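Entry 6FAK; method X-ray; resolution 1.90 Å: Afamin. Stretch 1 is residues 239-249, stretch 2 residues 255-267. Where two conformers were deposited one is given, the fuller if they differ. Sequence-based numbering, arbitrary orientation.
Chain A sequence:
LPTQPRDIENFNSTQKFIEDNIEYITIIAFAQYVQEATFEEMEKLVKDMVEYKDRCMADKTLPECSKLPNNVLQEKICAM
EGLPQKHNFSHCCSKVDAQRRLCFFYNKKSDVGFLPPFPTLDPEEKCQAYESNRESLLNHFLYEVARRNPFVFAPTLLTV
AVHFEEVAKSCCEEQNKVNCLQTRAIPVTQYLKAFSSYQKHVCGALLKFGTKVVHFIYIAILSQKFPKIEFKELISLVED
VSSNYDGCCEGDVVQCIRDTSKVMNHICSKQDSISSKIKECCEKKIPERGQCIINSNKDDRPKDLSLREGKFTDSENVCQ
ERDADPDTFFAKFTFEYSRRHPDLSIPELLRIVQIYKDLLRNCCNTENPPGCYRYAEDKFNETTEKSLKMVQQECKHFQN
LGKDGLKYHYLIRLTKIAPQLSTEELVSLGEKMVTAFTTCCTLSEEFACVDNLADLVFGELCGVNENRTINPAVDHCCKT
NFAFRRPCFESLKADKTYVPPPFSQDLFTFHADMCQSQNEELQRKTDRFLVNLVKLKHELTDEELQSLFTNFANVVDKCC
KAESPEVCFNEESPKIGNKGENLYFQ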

# COMPACT_ATOMS: atom_id res chain seq x y z
N GLU A 239 5.24 11.99 -17.33
CA GLU A 239 6.44 12.67 -16.82
C GLU A 239 6.22 13.42 -15.50
O GLU A 239 7.03 13.28 -14.57
CB GLU A 239 7.05 13.62 -17.86
CG GLU A 239 7.67 12.89 -19.03
CD GLU A 239 9.16 12.67 -18.85
OE1 GLU A 239 9.62 12.45 -17.70
OE2 GLU A 239 9.88 12.72 -19.86
N ASP A 240 5.10 14.15 -15.41
CA ASP A 240 4.72 14.82 -14.18
C ASP A 240 4.42 13.84 -13.04
O ASP A 240 4.88 14.05 -11.89
CB ASP A 240 3.53 15.76 -14.40
CG ASP A 240 3.86 17.03 -15.22
OD1 ASP A 240 5.04 17.35 -15.50
OD2 ASP A 240 2.90 17.72 -15.62
N VAL A 241 3.68 12.76 -13.35
CA VAL A 241 3.39 11.76 -12.36
C VAL A 241 4.66 11.06 -11.84
O VAL A 241 4.77 10.86 -10.62
CB VAL A 241 2.37 10.73 -12.88
CG1 VAL A 241 2.13 9.66 -11.85
CG2 VAL A 241 1.04 11.39 -13.16
N SER A 242 5.57 10.69 -12.74
CA SER A 242 6.80 10.02 -12.34
C SER A 242 7.65 10.90 -11.40
O SER A 242 8.12 10.43 -10.36
CB SER A 242 7.59 9.54 -13.56
OG SER A 242 8.82 9.01 -13.18
N SER A 243 7.82 12.18 -11.74
CA SER A 243 8.46 13.16 -10.83
C SER A 243 7.75 13.25 -9.49
O SER A 243 8.40 13.27 -8.46
CB SER A 243 8.53 14.58 -11.50
OG SER A 243 9.43 14.45 -12.58
N ASN A 244 6.42 13.27 -9.51
CA ASN A 244 5.61 13.28 -8.32
C ASN A 244 5.91 12.07 -7.42
O ASN A 244 6.14 12.25 -6.21
CB ASN A 244 4.13 13.30 -8.74
CG ASN A 244 3.18 13.64 -7.62
OD1 ASN A 244 3.57 13.96 -6.49
ND2 ASN A 244 1.89 13.64 -7.97
N TYR A 245 5.91 10.86 -7.98
CA TYR A 245 6.35 9.68 -7.21
C TYR A 245 7.81 9.75 -6.74
O TYR A 245 8.07 9.35 -5.64
CB TYR A 245 6.11 8.36 -7.94
CG TYR A 245 4.72 7.94 -7.78
CD1 TYR A 245 4.34 7.13 -6.72
CD2 TYR A 245 3.76 8.34 -8.67
CE1 TYR A 245 3.03 6.75 -6.57
CE2 TYR A 245 2.46 7.96 -8.52
CZ TYR A 245 2.11 7.16 -7.45
OH TYR A 245 0.80 6.83 -7.26
N ASP A 246 8.73 10.28 -7.54
CA ASP A 246 10.12 10.38 -7.11
C ASP A 246 10.22 11.13 -5.74
O ASP A 246 10.92 10.66 -4.82
CB ASP A 246 11.05 11.04 -8.16
CG ASP A 246 11.34 10.11 -9.38
OD1 ASP A 246 11.07 8.87 -9.34
OD2 ASP A 246 11.81 10.67 -10.40
N GLY A 247 9.55 12.28 -5.62
CA GLY A 247 9.64 13.10 -4.40
C GLY A 247 8.83 12.49 -3.27
O GLY A 247 9.24 12.50 -2.11
N CYS A 248 7.63 12.01 -3.60
CA CYS A 248 6.73 11.50 -2.60
C CYS A 248 7.35 10.22 -2.00
O CYS A 248 7.28 10.04 -0.78
CB CYS A 248 5.35 11.26 -3.19
SG CYS A 248 4.39 12.73 -3.65
N CYS A 249 7.94 9.36 -2.84
CA CYS A 249 8.58 8.12 -2.36
C CYS A 249 9.80 8.39 -1.47
O CYS A 249 10.05 7.64 -0.50
CB CYS A 249 8.90 7.17 -3.50
SG CYS A 249 7.42 6.47 -4.31
N GLN A 255 8.03 18.97 -1.62
CA GLN A 255 8.10 18.64 -3.03
C GLN A 255 6.92 17.75 -3.48
O GLN A 255 6.42 17.87 -4.61
CB GLN A 255 9.41 17.92 -3.36
CG GLN A 255 9.75 17.90 -4.84
CD GLN A 255 9.91 19.32 -5.41
OE1 GLN A 255 10.33 20.24 -4.71
NE2 GLN A 255 9.48 19.50 -6.63
N CYS A 256 6.53 16.84 -2.61
CA CYS A 256 5.39 15.98 -2.87
C CYS A 256 4.12 16.79 -3.11
O CYS A 256 3.41 16.56 -4.10
CB CYS A 256 5.21 14.97 -1.72
SG CYS A 256 3.92 13.72 -1.89
N ILE A 257 3.84 17.72 -2.18
CA ILE A 257 2.66 18.60 -2.29
C ILE A 257 2.72 19.42 -3.59
O ILE A 257 1.75 19.41 -4.34
CB ILE A 257 2.45 19.49 -1.02
CG1 ILE A 257 1.99 18.65 0.15
CG2 ILE A 257 1.41 20.57 -1.26
CD1 ILE A 257 2.26 19.24 1.52
N ARG A 258 3.86 20.05 -3.85
CA ARG A 258 4.10 20.82 -5.09
C ARG A 258 3.92 20.00 -6.35
O ARG A 258 3.28 20.45 -7.28
CB ARG A 258 5.53 21.40 -5.14
CG ARG A 258 5.73 22.59 -4.21
CD ARG A 258 7.11 23.23 -4.34
NE ARG A 258 7.29 24.29 -3.34
CZ ARG A 258 8.45 24.73 -2.83
NH1 ARG A 258 9.61 24.20 -3.21
NH2 ARG A 258 8.44 25.69 -1.94
N ASP A 259 4.53 18.83 -6.41
CA ASP A 259 4.39 17.97 -7.60
C ASP A 259 2.99 17.40 -7.75
O ASP A 259 2.54 17.23 -8.87
CB ASP A 259 5.43 16.82 -7.65
CG ASP A 259 6.85 17.32 -7.78
OD1 ASP A 259 7.01 18.49 -8.10
OD2 ASP A 259 7.81 16.54 -7.56
N THR A 260 2.31 17.06 -6.64
CA THR A 260 0.93 16.61 -6.72
C THR A 260 0.04 17.75 -7.30
O THR A 260 -0.73 17.52 -8.23
CB THR A 260 0.41 16.18 -5.33
OG1 THR A 260 1.18 15.05 -4.86
CG2 THR A 260 -1.08 15.78 -5.36
N SER A 261 0.21 18.97 -6.80
CA SER A 261 -0.52 20.11 -7.32
C SER A 261 -0.24 20.34 -8.83
O SER A 261 -1.16 20.58 -9.62
CB SER A 261 -0.21 21.36 -6.50
OG SER A 261 -0.72 22.49 -7.15
N LYS A 262 1.00 20.21 -9.24
CA LYS A 262 1.33 20.27 -10.67
C LYS A 262 0.56 19.22 -11.52
O LYS A 262 0.03 19.55 -12.58
CB LYS A 262 2.84 20.09 -10.87
CG LYS A 262 3.33 20.31 -12.31
CD LYS A 262 4.86 20.28 -12.37
CE LYS A 262 5.38 20.75 -13.72
NZ LYS A 262 6.85 20.50 -13.90
N VAL A 263 0.52 17.96 -11.07
CA VAL A 263 -0.19 16.92 -11.78
C VAL A 263 -1.70 17.29 -11.93
O VAL A 263 -2.27 17.24 -13.05
CB VAL A 263 0.03 15.53 -11.13
CG1 VAL A 263 -0.94 14.50 -11.63
CG2 VAL A 263 1.47 15.03 -11.35
N MET A 264 -2.32 17.75 -10.84
CA MET A 264 -3.75 18.06 -10.84
C MET A 264 -4.06 19.26 -11.73
O MET A 264 -5.02 19.22 -12.53
CB MET A 264 -4.25 18.27 -9.40
CG MET A 264 -4.04 17.06 -8.51
SD MET A 264 -4.59 15.54 -9.30
CE MET A 264 -4.04 14.31 -8.13
N ASN A 265 -3.20 20.26 -11.65
CA ASN A 265 -3.25 21.40 -12.56
C ASN A 265 -3.06 21.01 -14.03
O ASN A 265 -3.80 21.50 -14.88
CB ASN A 265 -2.28 22.50 -12.13
CG ASN A 265 -2.67 23.15 -10.77
OD1 ASN A 265 -3.76 22.88 -10.21
ND2 ASN A 265 -1.78 23.98 -10.23
N HIS A 266 -2.07 20.16 -14.32
CA HIS A 266 -1.91 19.58 -15.69
C HIS A 266 -3.21 18.88 -16.18
O HIS A 266 -3.72 19.18 -17.26
CB HIS A 266 -0.74 18.60 -15.71
CG HIS A 266 -0.30 18.17 -17.07
ND1 HIS A 266 1.00 17.83 -17.33
CD2 HIS A 266 -0.97 18.03 -18.24
CE1 HIS A 266 1.13 17.50 -18.60
NE2 HIS A 266 -0.06 17.61 -19.18
N ILE A 267 -3.75 17.99 -15.38
CA ILE A 267 -5.01 17.32 -15.68
C ILE A 267 -6.14 18.36 -15.90
O ILE A 267 -6.71 18.43 -16.99
CB ILE A 267 -5.37 16.34 -14.56
CG1 ILE A 267 -4.39 15.15 -14.60
CG2 ILE A 267 -6.81 15.81 -14.65
CD1 ILE A 267 -4.50 14.19 -13.43
O HOH W 1 4.61 16.73 -10.94
O HOH W 2 7.27 14.91 -5.53

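The two stretches are helical throughout and pack nearly antiparallel, their N-to-C directions 162° apart and their axes 8.2 Å apart at closest approach. The antiparallel run pairs Asp 240 with Val 263, Asn 244 with Asp 259, and Cys 248 with Cys 256. The separation of paired CA atoms narrows along this series, from 5.9 Å between those of Asp 240 and Val 263 to 4.7 Å between those of Cys 248 and Cys 256.

At the narrow end the link is covalent. Cys 248 SG and Cys 256 SG lie 2.1 Å apart in a disulfide with a chi3 of 96°, close to the right angle that such a bond prefers. Cys 248 reaches it in the m rotamer and Cys 256 in the t rotamer. Gly 247, beside the disulfide, has no side chain; an ideal CB there would point toward the other helix and come within a tight 3.4 Å of Gln 255 CG.

Asp 240, whose CA-to-CB bond points toward the partner helix, makes a hydrogen bond and a salt bridge. His 266 ND1 donates to Asp 240 OD2 over 2.6 Å, with an almost straight N-H...O angle of 176°. The carboxylate oxygen lies near the plane of the imidazole, at the ring edge, where the nitrogen's proton is directed. The other carboxylate oxygen, Asp 240 OD1, forms a long salt bridge with Lys 262 NZ at 4.0 Å; the lysine side chain is fully extended, with all four chi angles t.

Between these ends, Asn 244 acts as a polar knob, its side chain seated among Cys 256, Asp 259, Thr 260 and Val 263. Its OD1 lies 3.1 Å from Thr 260 OG1, while that hydroxyl is also 2.8 Å from Cys 256 O, one turn earlier in its own helix. The single hydroxyl proton therefore has two acceptors within reach.

Apolar packing centres on Val 263. Its CG1 lies 4.0 Å from Val 241 CG2, and its CG2 rests against the first helix 3.8 Å from Asp 240 CB and 3.7 Å from Asn 244 ND2, so the same valine packs against both aliphatic and polar neighbours.

Water joins backbone acceptors that cannot bond to each other directly. Water 1 donates to Asp 240 O at 2.9 Å and to Asp 259 O at 3.0 Å, bridging the two helices. Likewise, Ser 243 O and Asp 259 OD2, 3.4 Å apart, are both acceptors and form no hydrogen bond with each other.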